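Long-range contacts in uncharacterized protein yqbN (Bacillus subtilis, PDB 3KLU), which is of unknown function but probably acts as a phage tail assembly chaperone of the XkdN-like kind: residues F46-T51 and I131-F136; R84-T89 and N125-A130; K32-K37 and K114-V119; N40-I45 and T90-F95. All coordinates share one frame; numbering follows the deposited sequence.

Contact 1 of 4, residues F46-T51 and I131-F136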
loop_
_atom_site.group_PDB
_atom_site.type_symbol
_atom_site.label_atom_id
_atom_site.label_comp_id
_atom_site.label_asym_id
_atom_site.label_seq_id
_atom_site.Cartn_x
_atom_site.Cartn_y
_atom_site.Cartn_z
ATOM N N PHE A 46 3.147 -5.876 1.492
ATOM C CA PHE A 46 2.948 -4.903 0.425
ATOM C C PHE A 46 2.976 -5.622 -0.919
ATOM O O PHE A 46 3.539 -6.727 -1.041
ATOM C CB PHE A 46 4.049 -3.843 0.418
ATOM C CG PHE A 46 4.085 -2.964 1.669
ATOM C CD1 PHE A 46 4.641 -3.439 2.862
ATOM C CD2 PHE A 46 3.650 -1.642 1.616
ATOM C CE1 PHE A 46 4.772 -2.595 3.972
ATOM C CE2 PHE A 46 3.774 -0.791 2.721
ATOM C CZ PHE A 46 4.332 -1.259 3.892
ATOM N N LYS A 47 2.337 -5.000 -1.907
ATOM C CA LYS A 47 2.284 -5.510 -3.268
ATOM C C LYS A 47 1.852 -4.357 -4.144
ATOM O O LYS A 47 0.732 -3.873 -4.014
ATOM C CB LYS A 47 1.268 -6.632 -3.407
ATOM C CG LYS A 47 1.247 -7.242 -4.803
ATOM C CD LYS A 47 0.019 -8.139 -4.958
ATOM C CE LYS A 47 0.205 -9.103 -6.097
ATOM N NZ LYS A 47 0.524 -8.282 -7.282
ATOM N N ALA A 48 2.757 -3.904 -5.007
ATOM C CA ALA A 48 2.495 -2.802 -5.936
ATOM C C ALA A 48 1.140 -2.905 -6.661
ATOM O O ALA A 48 0.653 -3.992 -7.009
ATOM C CB ALA A 48 3.618 -2.717 -6.982
ATOM N N ILE A 49 0.519 -1.757 -6.865
ATOM C CA ILE A 49 -0.737 -1.762 -7.584
ATOM C C ILE A 49 -0.369 -1.478 -9.051
ATOM O O ILE A 49 0.807 -1.383 -9.391
ATOM C CB ILE A 49 -1.699 -0.713 -6.999
ATOM C CG1 ILE A 49 -1.059 0.676 -7.045
ATOM C CG2 ILE A 49 -2.003 -1.084 -5.554
ATOM C CD1 ILE A 49 -2.015 1.812 -6.768
ATOM N N THR A 50 -1.355 -1.334 -9.912
ATOM C CA THR A 50 -1.055 -1.123 -11.303
ATOM C C THR A 50 -0.879 0.336 -11.643
ATOM O O THR A 50 -1.268 1.259 -10.881
ATOM C CB THR A 50 -2.168 -1.692 -12.162
ATOM O OG1 THR A 50 -3.355 -0.928 -11.939
ATOM C CG2 THR A 50 -2.453 -3.151 -11.747
ATOM N N THR A 51 -0.270 0.550 -12.792
ATOM C CA THR A 51 -0.047 1.890 -13.279
ATOM C C THR A 51 -1.412 2.504 -13.603
ATOM O O THR A 51 -1.666 3.654 -13.271
ATOM C CB THR A 51 0.871 1.825 -14.514
ATOM O OG1 THR A 51 2.142 1.260 -14.120
ATOM C CG2 THR A 51 1.029 3.217 -15.138
ATOM N N ILE A 131 5.350 3.733 -1.522
ATOM C CA ILE A 131 5.762 4.489 -2.694
ATOM C C ILE A 131 6.919 3.758 -3.369
ATOM O O ILE A 131 6.996 3.664 -4.589
ATOM C CB ILE A 131 6.208 5.900 -2.287
ATOM C CG1 ILE A 131 5.036 6.618 -1.634
ATOM C CG2 ILE A 131 6.714 6.669 -3.478
ATOM C CD1 ILE A 131 3.770 6.528 -2.442
ATOM N N GLU A 132 7.801 3.218 -2.541
ATOM C CA GLU A 132 8.959 2.494 -3.009
ATOM C C GLU A 132 8.537 1.179 -3.635
ATOM O O GLU A 132 9.050 0.809 -4.679
ATOM C CB GLU A 132 9.904 2.236 -1.835
ATOM C CG GLU A 132 11.074 1.294 -2.155
ATOM C CD GLU A 132 11.809 0.829 -0.903
ATOM O OE1 GLU A 132 12.021 1.660 0.011
ATOM O OE2 GLU A 132 12.174 -0.362 -0.841
ATOM N N ILE A 133 7.628 0.457 -2.983
ATOM C CA ILE A 133 7.134 -0.806 -3.507
ATOM C C ILE A 133 6.500 -0.640 -4.925
ATOM O O ILE A 133 6.428 -1.603 -5.701
ATOM C CB ILE A 133 6.072 -1.396 -2.556
ATOM C CG1 ILE A 133 6.747 -2.001 -1.318
ATOM C CG2 ILE A 133 5.239 -2.468 -3.278
ATOM C CD1 ILE A 133 7.465 -3.285 -1.565
ATOM N N ASN A 134 6.044 0.569 -5.261
ATOM C CA ASN A 134 5.438 0.791 -6.555
ATOM C C ASN A 134 6.468 1.315 -7.555
ATOM O O ASN A 134 6.112 1.972 -8.532
ATOM C CB ASN A 134 4.278 1.782 -6.407
ATOM C CG ASN A 134 3.049 1.139 -5.848
ATOM O OD1 ASN A 134 2.409 0.342 -6.510
ATOM N ND2 ASN A 134 2.726 1.452 -4.610
ATOM N N GLY A 135 7.743 1.025 -7.288
ATOM C CA GLY A 135 8.830 1.467 -8.150
ATOM C C GLY A 135 9.126 2.957 -8.225
ATOM O O GLY A 135 9.923 3.383 -9.051
ATOM N N PHE A 136 8.513 3.787 -7.401
ATOM C CA PHE A 136 8.829 5.211 -7.498
ATOM C C PHE A 136 10.088 5.579 -6.738
ATOM O O PHE A 136 10.158 5.417 -5.520
ATOM C CB PHE A 136 7.658 6.038 -7.003
ATOM C CG PHE A 136 6.454 5.907 -7.866
ATOM C CD1 PHE A 136 6.480 6.378 -9.181
ATOM C CD2 PHE A 136 5.314 5.264 -7.406
ATOM C CE1 PHE A 136 5.389 6.209 -10.030
ATOM C CE2 PHE A 136 4.208 5.087 -8.244
ATOM C CZ PHE A 136 4.247 5.561 -9.560
HETATM O O HOH W 1 2.801 0.338 -9.329
#

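Contact 2 of 4, residues R84-T89 and N125-A130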
loop_
_atom_site.group_PDB
_atom_site.type_symbol
_atom_site.label_atom_id
_atom_site.label_comp_id
_atom_site.label_asym_id
_atom_site.label_seq_id
_atom_site.Cartn_x
_atom_site.Cartn_y
_atom_site.Cartn_z
ATOM N N ARG A 84 -3.710 7.082 -0.267
ATOM C CA ARG A 84 -4.593 6.127 -0.902
ATOM C C ARG A 84 -3.738 5.061 -1.589
ATOM O O ARG A 84 -4.069 3.891 -1.551
ATOM C CB ARG A 84 -5.486 6.810 -1.940
ATOM C CG ARG A 84 -6.094 8.131 -1.536
ATOM C CD ARG A 84 -7.464 8.007 -0.916
ATOM N NE ARG A 84 -8.330 7.055 -1.614
ATOM C CZ ARG A 84 -8.896 7.250 -2.799
ATOM N NH1 ARG A 84 -8.700 8.381 -3.469
ATOM N NH2 ARG A 84 -9.685 6.307 -3.307
ATOM N N ILE A 85 -2.627 5.452 -2.211
ATOM C CA ILE A 85 -1.767 4.467 -2.883
ATOM C C ILE A 85 -1.265 3.420 -1.872
ATOM O O ILE A 85 -1.287 2.176 -2.142
ATOM C CB ILE A 85 -0.524 5.140 -3.538
ATOM C CG1 ILE A 85 -0.948 6.099 -4.653
ATOM C CG2 ILE A 85 0.405 4.068 -4.079
ATOM C CD1 ILE A 85 0.224 6.844 -5.343
ATOM N N ALA A 86 -0.805 3.929 -0.721
ATOM C CA ALA A 86 -0.287 3.092 0.358
ATOM C C ALA A 86 -1.358 2.125 0.863
ATOM O O ALA A 86 -1.096 0.917 1.021
ATOM C CB ALA A 86 0.225 3.982 1.530
ATOM N N VAL A 87 -2.559 2.650 1.122
ATOM C CA VAL A 87 -3.644 1.795 1.578
ATOM C C VAL A 87 -3.815 0.616 0.607
ATOM O O VAL A 87 -3.845 -0.521 1.027
ATOM C CB VAL A 87 -4.974 2.606 1.693
ATOM C CG1 VAL A 87 -6.215 1.646 1.757
ATOM C CG2 VAL A 87 -4.944 3.441 2.982
ATOM N N GLU A 88 -3.884 0.898 -0.695
ATOM C CA GLU A 88 -4.085 -0.156 -1.700
ATOM C C GLU A 88 -2.830 -1.040 -1.994
ATOM O O GLU A 88 -2.923 -2.213 -2.379
ATOM C CB GLU A 88 -4.661 0.491 -2.957
ATOM C CG GLU A 88 -6.087 0.978 -2.704
ATOM C CD GLU A 88 -6.711 1.698 -3.906
ATOM O OE1 GLU A 88 -6.288 1.455 -5.064
ATOM O OE2 GLU A 88 -7.646 2.503 -3.700
ATOM N N THR A 89 -1.654 -0.487 -1.759
ATOM C CA THR A 89 -0.439 -1.270 -1.927
ATOM C C THR A 89 -0.263 -2.195 -0.709
ATOM O O THR A 89 0.523 -3.136 -0.734
ATOM C CB THR A 89 0.737 -0.320 -2.001
ATOM O OG1 THR A 89 0.542 0.516 -3.139
ATOM C CG2 THR A 89 2.065 -1.048 -2.060
ATOM N N ASN A 125 7.024 5.971 7.554
ATOM C CA ASN A 125 7.762 4.857 6.988
ATOM C C ASN A 125 6.864 3.990 6.143
ATOM O O ASN A 125 7.277 3.479 5.117
ATOM C CB ASN A 125 8.393 3.994 8.092
ATOM C CG ASN A 125 9.649 4.616 8.691
ATOM O OD1 ASN A 125 10.237 5.537 8.129
ATOM N ND2 ASN A 125 10.081 4.086 9.829
ATOM N N TRP A 126 5.636 3.793 6.596
ATOM C CA TRP A 126 4.698 2.987 5.835
ATOM C C TRP A 126 4.461 3.637 4.468
ATOM O O TRP A 126 4.508 2.970 3.427
ATOM C CB TRP A 126 3.389 2.882 6.600
ATOM C CG TRP A 126 2.273 2.346 5.791
ATOM C CD1 TRP A 126 2.101 1.060 5.357
ATOM C CD2 TRP A 126 1.101 3.064 5.393
ATOM N NE1 TRP A 126 0.884 0.935 4.722
ATOM C CE2 TRP A 126 0.252 2.150 4.729
ATOM C CE3 TRP A 126 0.684 4.394 5.541
ATOM C CZ2 TRP A 126 -0.995 2.521 4.215
ATOM C CZ3 TRP A 126 -0.549 4.766 5.030
ATOM C CH2 TRP A 126 -1.379 3.822 4.370
ATOM N N LEU A 127 4.226 4.946 4.477
ATOM C CA LEU A 127 3.979 5.672 3.237
ATOM C C LEU A 127 5.113 5.494 2.282
ATOM O O LEU A 127 4.914 5.098 1.132
ATOM C CB LEU A 127 3.816 7.153 3.494
ATOM C CG LEU A 127 2.410 7.588 3.884
ATOM C CD1 LEU A 127 2.421 9.065 4.221
ATOM C CD2 LEU A 127 1.455 7.348 2.747
ATOM N N ASN A 128 6.323 5.776 2.751
ATOM C CA ASN A 128 7.463 5.650 1.868
ATOM C C ASN A 128 7.689 4.226 1.381
ATOM O O ASN A 128 8.016 4.022 0.228
ATOM C CB ASN A 128 8.722 6.203 2.544
ATOM C CG ASN A 128 8.522 7.610 3.048
ATOM O OD1 ASN A 128 7.895 8.432 2.388
ATOM N ND2 ASN A 128 9.053 7.899 4.230
ATOM N N LYS A 129 7.522 3.223 2.229
ATOM C CA LYS A 129 7.734 1.869 1.730
ATOM C C LYS A 129 6.778 1.589 0.561
ATOM O O LYS A 129 7.151 0.974 -0.430
ATOM C CB LYS A 129 7.495 0.818 2.812
ATOM C CG LYS A 129 7.814 -0.627 2.323
ATOM C CD LYS A 129 9.340 -0.898 2.391
ATOM C CE LYS A 129 9.812 -1.759 1.231
ATOM N NZ LYS A 129 11.255 -2.144 1.386
ATOM N N ALA A 130 5.535 2.031 0.711
ATOM C CA ALA A 130 4.505 1.827 -0.306
ATOM C C ALA A 130 4.902 2.489 -1.617
ATOM O O ALA A 130 4.794 1.897 -2.687
ATOM C CB ALA A 130 3.179 2.399 0.187
#

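Contact 3 of 4, residues K32-K37 and K114-V119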
loop_
_atom_site.group_PDB
_atom_site.type_symbol
_atom_site.label_atom_id
_atom_site.label_comp_id
_atom_site.label_asym_id
_atom_site.label_seq_id
_atom_site.Cartn_x
_atom_site.Cartn_y
_atom_site.Cartn_z
ATOM N N LYS A 32 7.199 -2.599 15.545
ATOM C CA LYS A 32 7.418 -3.668 16.509
ATOM C C LYS A 32 6.254 -3.783 17.519
ATOM O O LYS A 32 6.229 -4.695 18.336
ATOM C CB LYS A 32 8.739 -3.449 17.245
ATOM C CG LYS A 32 10.006 -3.504 16.370
ATOM C CD LYS A 32 11.223 -3.216 17.256
ATOM C CE LYS A 32 12.532 -3.100 16.503
ATOM N NZ LYS A 32 13.625 -2.578 17.408
ATOM N N ARG A 33 5.289 -2.869 17.419
ATOM C CA ARG A 33 4.139 -2.855 18.313
ATOM C C ARG A 33 3.105 -3.865 17.853
ATOM O O ARG A 33 2.139 -4.098 18.564
ATOM C CB ARG A 33 3.501 -1.464 18.367
ATOM C CG ARG A 33 4.412 -0.363 18.861
ATOM C CD ARG A 33 3.870 0.975 18.419
ATOM N NE ARG A 33 2.433 0.971 18.523
ATOM C CZ ARG A 33 1.601 1.407 17.598
ATOM N NH1 ARG A 33 2.036 1.915 16.464
ATOM N NH2 ARG A 33 0.312 1.272 17.797
ATOM N N PHE A 34 3.272 -4.448 16.664
ATOM C CA PHE A 34 2.308 -5.450 16.251
ATOM C C PHE A 34 2.923 -6.832 16.371
ATOM O O PHE A 34 3.838 -7.173 15.624
ATOM C CB PHE A 34 1.844 -5.213 14.823
ATOM C CG PHE A 34 1.393 -3.806 14.563
ATOM C CD1 PHE A 34 0.499 -3.171 15.425
ATOM C CD2 PHE A 34 1.868 -3.101 13.465
ATOM C CE1 PHE A 34 0.087 -1.844 15.182
ATOM C CE2 PHE A 34 1.457 -1.791 13.231
ATOM C CZ PHE A 34 0.563 -1.166 14.097
ATOM N N VAL A 35 2.405 -7.638 17.299
ATOM C CA VAL A 35 2.919 -8.997 17.490
ATOM C C VAL A 35 1.791 -10.022 17.601
ATOM O O VAL A 35 0.640 -9.682 17.895
ATOM C CB VAL A 35 3.829 -9.112 18.748
ATOM C CG1 VAL A 35 5.126 -8.336 18.519
ATOM C CG2 VAL A 35 3.119 -8.576 19.950
ATOM N N ASP A 36 2.121 -11.276 17.326
ATOM C CA ASP A 36 1.125 -12.321 17.401
ATOM C C ASP A 36 1.193 -12.988 18.773
ATOM O O ASP A 36 1.963 -12.569 19.632
ATOM C CB ASP A 36 1.361 -13.363 16.302
ATOM C CG ASP A 36 2.726 -13.995 16.389
ATOM O OD1 ASP A 36 3.321 -14.014 17.490
ATOM O OD2 ASP A 36 3.203 -14.484 15.349
ATOM N N LYS A 37 0.380 -14.023 18.965
ATOM C CA LYS A 37 0.327 -14.757 20.227
ATOM C C LYS A 37 1.701 -15.193 20.752
ATOM O O LYS A 37 1.898 -15.285 21.960
ATOM C CB LYS A 37 -0.570 -15.987 20.072
ATOM C CG LYS A 37 -0.213 -16.821 18.856
ATOM C CD LYS A 37 -0.828 -18.206 18.895
ATOM C CE LYS A 37 -0.382 -19.007 17.692
ATOM N NZ LYS A 37 1.093 -18.905 17.523
ATOM N N LYS A 114 -3.931 6.024 9.938
ATOM C CA LYS A 114 -3.335 6.941 10.918
ATOM C C LYS A 114 -3.605 6.516 12.354
ATOM O O LYS A 114 -2.781 6.719 13.225
ATOM C CB LYS A 114 -3.820 8.366 10.691
ATOM C CG LYS A 114 -3.233 8.997 9.437
ATOM C CD LYS A 114 -3.973 10.306 9.148
ATOM C CE LYS A 114 -3.495 10.945 7.873
ATOM N NZ LYS A 114 -2.017 11.026 7.894
ATOM N N ARG A 115 -4.761 5.921 12.597
ATOM C CA ARG A 115 -5.031 5.440 13.940
ATOM C C ARG A 115 -4.270 4.140 14.223
ATOM O O ARG A 115 -3.833 3.925 15.345
ATOM C CB ARG A 115 -6.544 5.294 14.130
ATOM C CG ARG A 115 -7.221 6.645 13.894
ATOM C CD ARG A 115 -8.717 6.639 14.098
ATOM N NE ARG A 115 -9.241 7.984 13.841
ATOM C CZ ARG A 115 -10.538 8.317 13.880
ATOM N NH1 ARG A 115 -11.460 7.407 14.156
ATOM N NH2 ARG A 115 -10.915 9.576 13.674
ATOM N N VAL A 116 -4.055 3.285 13.219
ATOM C CA VAL A 116 -3.302 2.043 13.458
ATOM C C VAL A 116 -1.802 2.346 13.606
ATOM O O VAL A 116 -1.170 1.894 14.545
ATOM C CB VAL A 116 -3.436 1.003 12.298
ATOM C CG1 VAL A 116 -2.503 -0.208 12.578
ATOM C CG2 VAL A 116 -4.899 0.520 12.143
ATOM N N LEU A 117 -1.229 3.088 12.661
ATOM C CA LEU A 117 0.198 3.443 12.729
ATOM C C LEU A 117 0.253 4.769 13.531
ATOM O O LEU A 117 0.629 5.828 13.009
ATOM C CB LEU A 117 0.736 3.632 11.295
ATOM C CG LEU A 117 0.629 2.349 10.437
ATOM C CD1 LEU A 117 0.738 2.665 8.957
ATOM C CD2 LEU A 117 1.705 1.385 10.828
ATOM N N SER A 118 -0.141 4.698 14.798
ATOM C CA SER A 118 -0.214 5.907 15.629
ATOM C C SER A 118 1.083 6.563 16.102
ATOM O O SER A 118 1.053 7.565 16.808
ATOM C CB SER A 118 -1.130 5.645 16.818
ATOM O OG SER A 118 -0.739 4.466 17.484
ATOM N N VAL A 119 2.224 5.987 15.729
ATOM C CA VAL A 119 3.507 6.570 16.045
ATOM C C VAL A 119 3.970 7.221 14.739
ATOM O O VAL A 119 4.092 6.546 13.708
ATOM C CB VAL A 119 4.473 5.518 16.506
ATOM C CG1 VAL A 119 5.864 6.102 16.612
ATOM C CG2 VAL A 119 4.010 5.006 17.874
#

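Contact 4 of 4, residues N40-I45 and T90-F95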
loop_
_atom_site.group_PDB
_atom_site.type_symbol
_atom_site.label_atom_id
_atom_site.label_comp_id
_atom_site.label_asym_id
_atom_site.label_seq_id
_atom_site.Cartn_x
_atom_site.Cartn_y
_atom_site.Cartn_z
ATOM N N ASN A 40 6.040 -12.555 18.327
ATOM C CA ASN A 40 6.754 -12.166 17.120
ATOM C C ASN A 40 6.077 -11.045 16.345
ATOM O O ASN A 40 4.843 -10.963 16.282
ATOM C CB ASN A 40 6.910 -13.374 16.221
ATOM C CG ASN A 40 7.808 -14.407 16.826
ATOM O OD1 ASN A 40 7.584 -15.602 16.653
ATOM N ND2 ASN A 40 8.844 -13.959 17.545
ATOM N N VAL A 41 6.905 -10.186 15.763
ATOM C CA VAL A 41 6.411 -9.065 14.994
ATOM C C VAL A 41 5.577 -9.567 13.813
ATOM O O VAL A 41 5.892 -10.579 13.188
ATOM C CB VAL A 41 7.555 -8.200 14.436
ATOM C CG1 VAL A 41 6.971 -7.036 13.665
ATOM C CG2 VAL A 41 8.438 -7.711 15.558
ATOM N N VAL A 42 4.504 -8.845 13.531
ATOM C CA VAL A 42 3.618 -9.170 12.426
ATOM C C VAL A 42 3.976 -8.177 11.340
ATOM O O VAL A 42 3.589 -7.012 11.415
ATOM C CB VAL A 42 2.175 -8.967 12.851
ATOM C CG1 VAL A 42 1.273 -9.219 11.688
ATOM C CG2 VAL A 42 1.843 -9.899 14.058
ATOM N N PRO A 43 4.755 -8.603 10.331
ATOM C CA PRO A 43 5.127 -7.659 9.264
ATOM C C PRO A 43 3.972 -7.289 8.342
ATOM O O PRO A 43 3.000 -8.032 8.216
ATOM C CB PRO A 43 6.237 -8.396 8.511
ATOM C CG PRO A 43 5.816 -9.833 8.636
ATOM C CD PRO A 43 5.336 -9.941 10.068
ATOM N N PHE A 44 4.076 -6.118 7.730
ATOM C CA PHE A 44 3.069 -5.695 6.781
ATOM C C PHE A 44 3.428 -6.382 5.470
ATOM O O PHE A 44 4.608 -6.611 5.192
ATOM C CB PHE A 44 3.163 -4.203 6.551
ATOM C CG PHE A 44 2.370 -3.399 7.499
ATOM C CD1 PHE A 44 2.259 -3.770 8.819
ATOM C CD2 PHE A 44 1.782 -2.230 7.079
ATOM C CE1 PHE A 44 1.553 -2.951 9.732
ATOM C CE2 PHE A 44 1.074 -1.399 7.972
ATOM C CZ PHE A 44 0.963 -1.763 9.300
ATOM N N ILE A 45 2.408 -6.706 4.676
ATOM C CA ILE A 45 2.608 -7.292 3.365
ATOM C C ILE A 45 2.181 -6.258 2.329
ATOM O O ILE A 45 1.002 -5.803 2.310
ATOM C CB ILE A 45 1.772 -8.521 3.173
ATOM C CG1 ILE A 45 2.186 -9.568 4.182
ATOM C CG2 ILE A 45 1.978 -9.076 1.752
ATOM C CD1 ILE A 45 1.321 -10.824 4.090
ATOM N N THR A 90 -0.997 -1.925 0.366
ATOM C CA THR A 90 -0.838 -2.740 1.562
ATOM C C THR A 90 -1.850 -3.846 1.652
ATOM O O THR A 90 -3.013 -3.597 1.963
ATOM C CB THR A 90 -0.902 -1.864 2.818
ATOM O OG1 THR A 90 0.148 -0.894 2.758
ATOM C CG2 THR A 90 -0.718 -2.693 4.072
ATOM N N VAL A 91 -1.374 -5.070 1.429
ATOM C CA VAL A 91 -2.209 -6.268 1.429
ATOM C C VAL A 91 -2.698 -6.696 2.811
ATOM O O VAL A 91 -3.834 -7.139 2.972
ATOM C CB VAL A 91 -1.430 -7.481 0.835
ATOM C CG1 VAL A 91 -2.391 -8.567 0.476
ATOM C CG2 VAL A 91 -0.608 -7.054 -0.365
ATOM N N TYR A 92 -1.779 -6.628 3.777
ATOM C CA TYR A 92 -2.048 -6.998 5.162
ATOM C C TYR A 92 -1.213 -6.050 6.001
ATOM O O TYR A 92 0.033 -6.061 5.934
ATOM C CB TYR A 92 -1.622 -8.445 5.419
ATOM C CG TYR A 92 -1.761 -8.897 6.860
ATOM C CD1 TYR A 92 -3.024 -8.994 7.457
ATOM C CD2 TYR A 92 -0.649 -9.269 7.619
ATOM C CE1 TYR A 92 -3.191 -9.457 8.757
ATOM C CE2 TYR A 92 -0.815 -9.742 8.930
ATOM C CZ TYR A 92 -2.101 -9.838 9.478
ATOM O OH TYR A 92 -2.306 -10.400 10.709
ATOM N N PRO A 93 -1.882 -5.219 6.829
ATOM C CA PRO A 93 -3.340 -5.190 6.965
ATOM C C PRO A 93 -3.980 -4.297 5.906
ATOM O O PRO A 93 -3.395 -3.308 5.518
ATOM C CB PRO A 93 -3.512 -4.627 8.376
ATOM C CG PRO A 93 -2.484 -3.512 8.376
ATOM C CD PRO A 93 -1.262 -4.142 7.643
ATOM N N THR A 94 -5.168 -4.642 5.411
ATOM C CA THR A 94 -5.793 -3.755 4.451
ATOM C C THR A 94 -6.728 -2.875 5.261
ATOM O O THR A 94 -7.694 -3.346 5.864
ATOM C CB THR A 94 -6.591 -4.489 3.351
ATOM O OG1 THR A 94 -7.438 -3.555 2.645
ATOM C CG2 THR A 94 -7.404 -5.552 3.940
ATOM N N PHE A 95 -6.426 -1.581 5.259
ATOM C CA PHE A 95 -7.188 -0.595 6.029
ATOM C C PHE A 95 -8.618 -0.340 5.608
ATOM O O PHE A 95 -9.356 0.416 6.265
ATOM C CB PHE A 95 -6.392 0.706 6.093
ATOM C CG PHE A 95 -5.091 0.541 6.794
ATOM C CD1 PHE A 95 -5.058 -0.056 8.059
ATOM C CD2 PHE A 95 -3.910 0.987 6.224
ATOM C CE1 PHE A 95 -3.856 -0.207 8.768
ATOM C CE2 PHE A 95 -2.675 0.850 6.910
ATOM C CZ PHE A 95 -2.651 0.253 8.185
#

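Contact 1 of 4, residues F46-T51 and I131-F136
Asn134, the first residue beyond helix 120-133, reaches the loop 46-51 through its amide oxygen, and this makes the one direct hydrogen bond between the two segments: Ile49 N donates to Asn134 OD1 at 2.8 Å, in the plane of the acceptor carbonyl. A water adds a second link, giving one proton to the same OD1 and the other to Ile49 O at 2.6 Å, so OD1 is gripped by two donors. The opposite branch of this amide, ND2, is held by Thr89 OG1 and Ala130 O, which fixes the flip of the group.

Apolar packing comes from Ile133. Its CG1 lies 3.7 Å from Phe46 CB, the two side chains crossing at about a right angle, while its CG2, anti to the backbone N, presses on the backbone of Ala48, 3.3 Å from Ala48 N. The methyl of Ala48 in turn sits against Ile133 O.

A Schellman motif ends the helix here, with Gly135 as its positive-phi residue and Phe136 N bonded to Ile131 O. The contact thus joins the C-terminal end of helix 120-133 to the connection between strand 44-46 and helix 51-60, beside the C-terminal turn of helix 78-89, where Thr89 touches Phe46, Ile49 and Ile133.

Contact 2 of 4, residues R84-T89 and N125-A130
Trp126 CG stands anti to its backbone N (chi1 167°), chi2 (72°) sets the plane of the indole, and the Ala86 methyl lies over one face of the six-membered ring, displaced toward CZ2 and CH2. This is a CH-pi contact, 3.4 Å from Ala86 CB to the ring centroid. Val87 meets the same ring differently: its CG2, anti to the carbonyl carbon, comes in at the edge, in the ring plane, 3.8 Å from Trp126 CH2.

The Ala86 methyl has two further neighbours on helix 120-133. Leu127 CD2 lies 3.8 Å from Ala86 CB, and Ala130 CB packs against the backbone as well as the methyl, 3.5 Å from Ala86 CA. The axes of the two segments pass 8.8 Å apart at a crossing angle of 75°, with Ala86 and Ala130 meeting methyl to methyl. One turn further along, Thr89 turns its CG2 methyl toward Ala130 O, at 4.1 Å, while Thr89 OG1 donates back to Ile85 O at 2.7 Å from above the carbonyl plane; that oxygen also takes the helical bond of Thr89 N.

No hydrogen bond links the two segments. Polar groups at this buried crossing find partners elsewhere: Trp126 NE1 bonds to Thr90, and Thr89 OG1 meets Asn134 ND2. The chemistry therefore implies cohesion by close apolar fit between the helices, with polar bonds around the crossing fixing the indole and the Thr89 hydroxyl.

Contact 3 of 4, residues K32-K37 and K114-V119
Arg33 and Phe34, adjacent residues of a loop, both extend their side chains to the end of helix 109-116 while their backbones stay far off, the nearest CA atoms across the contact being 9.3 Å apart in Arg33 and Leu117. The two side chains also lie against each other, with Phe34 CE1 above one face of the Arg33 guanidinium, toward its rim.

Phe34 presents the edge of its ring. Val116 O lies near the ring plane, 3.5 Å from Phe34 CZ, and Val116 CG1 is 3.6 Å from the same carbon; on the neighbouring rim atom, Leu117 CD2 is 4.0 Å from Phe34 CE2, these last two side chains crossing at about a right angle.

The Arg33 guanidinium lies beside the turn after the helix, with Val116 O at its edge, near its plane. After an anti chi2, a bend at chi3 (39°) turns NE aside. NH2 stands 3.4 Å from Ser118 OG, and NH1 lies 3.9 Å from Val119 CG2. The charge has its main partner outside these segments, in a salt bridge from NH1 to Glu122.

Leu117 centres an inverse gamma turn between helices 109-116 and 120-133, its side chain resting on Trp126 and Ile30. The loop between strands 26-28 and 44-46 thereby meets this interhelical turn, at the periphery of the chain.

Contact 4 of 4, residues N40-I45 and T90-F95
Ile45 faces both Val91 and Tyr92 in a classic beta bulge, at the antiparallel pairing of strand 44-46 with the outermost strand 90-92 of the sheet. Its carbonyl oxygen serves two donors. Val91 N gives the shorter bond, 2.6 Å to Ile45 O, approaching nearly along the C=O axis, although its N-H is bent to 132°; Tyr92 N gives the longer one, 3.3 Å to Ile45 O, in the carbonyl plane and on a lone pair. The return bond, from Ile45 N to Tyr92 O, is 2.8 Å long and straighter at 165°. Tyr92 O also receives a CA-H...O contact from Phe44. The extra residue of the bulge is thus accommodated without leaving either amide without an acceptor.

Side chains pack around this pairing. Ile45 CG2 touches Val91, and its CD1 meets Tyr92 CB. With Tyr92 CG anti to the backbone N, Tyr92 CE2 comes to 3.5 Å from Val42 CG1, the two side chains crossing at about a right angle. Thr90 sets its CG2 methyl near Phe44 CD2, and its hydroxyl OG1 is satisfied by Ala86 O and Trp126 NE1. On its other edge, strand 44-46 continues the sheet toward strand 26-28, and Phe44 pairs through its backbone with Val28.

After Tyr92 comes a cis peptide bond, and Pro93 turns its ring onto Phe44. Pro93 CD lies over the centre of the Phe44 ring, 3.4 Å from its centroid and only 3° off the ring normal.

How the contacts relate
Trp126 ties most of the set together. Its indole, packed in contact 2, meets Phe46 of contact 1 (Phe46 CZ to Trp126 CD1 3.5 Å), Leu117 of contact 3 (Trp126 CG to Leu117 CD1 3.5 Å) and Phe44 and Phe95 of contact 4, and its NE1 is 2.8 Å from Thr90 OG1. Contacts 1 and 2 share helix 120-133, with centres about 8 Å apart, and Lys47 N bonds to Thr89 O between them. Contacts 1 and 3 do not touch, their centres lying about 22 Å apart, whereas contacts 3 and 4 are joined by Phe34 O and Val42 N at 2.8 Å. The bound manganese ion is remote, about 12 Å from the Val42 side chain.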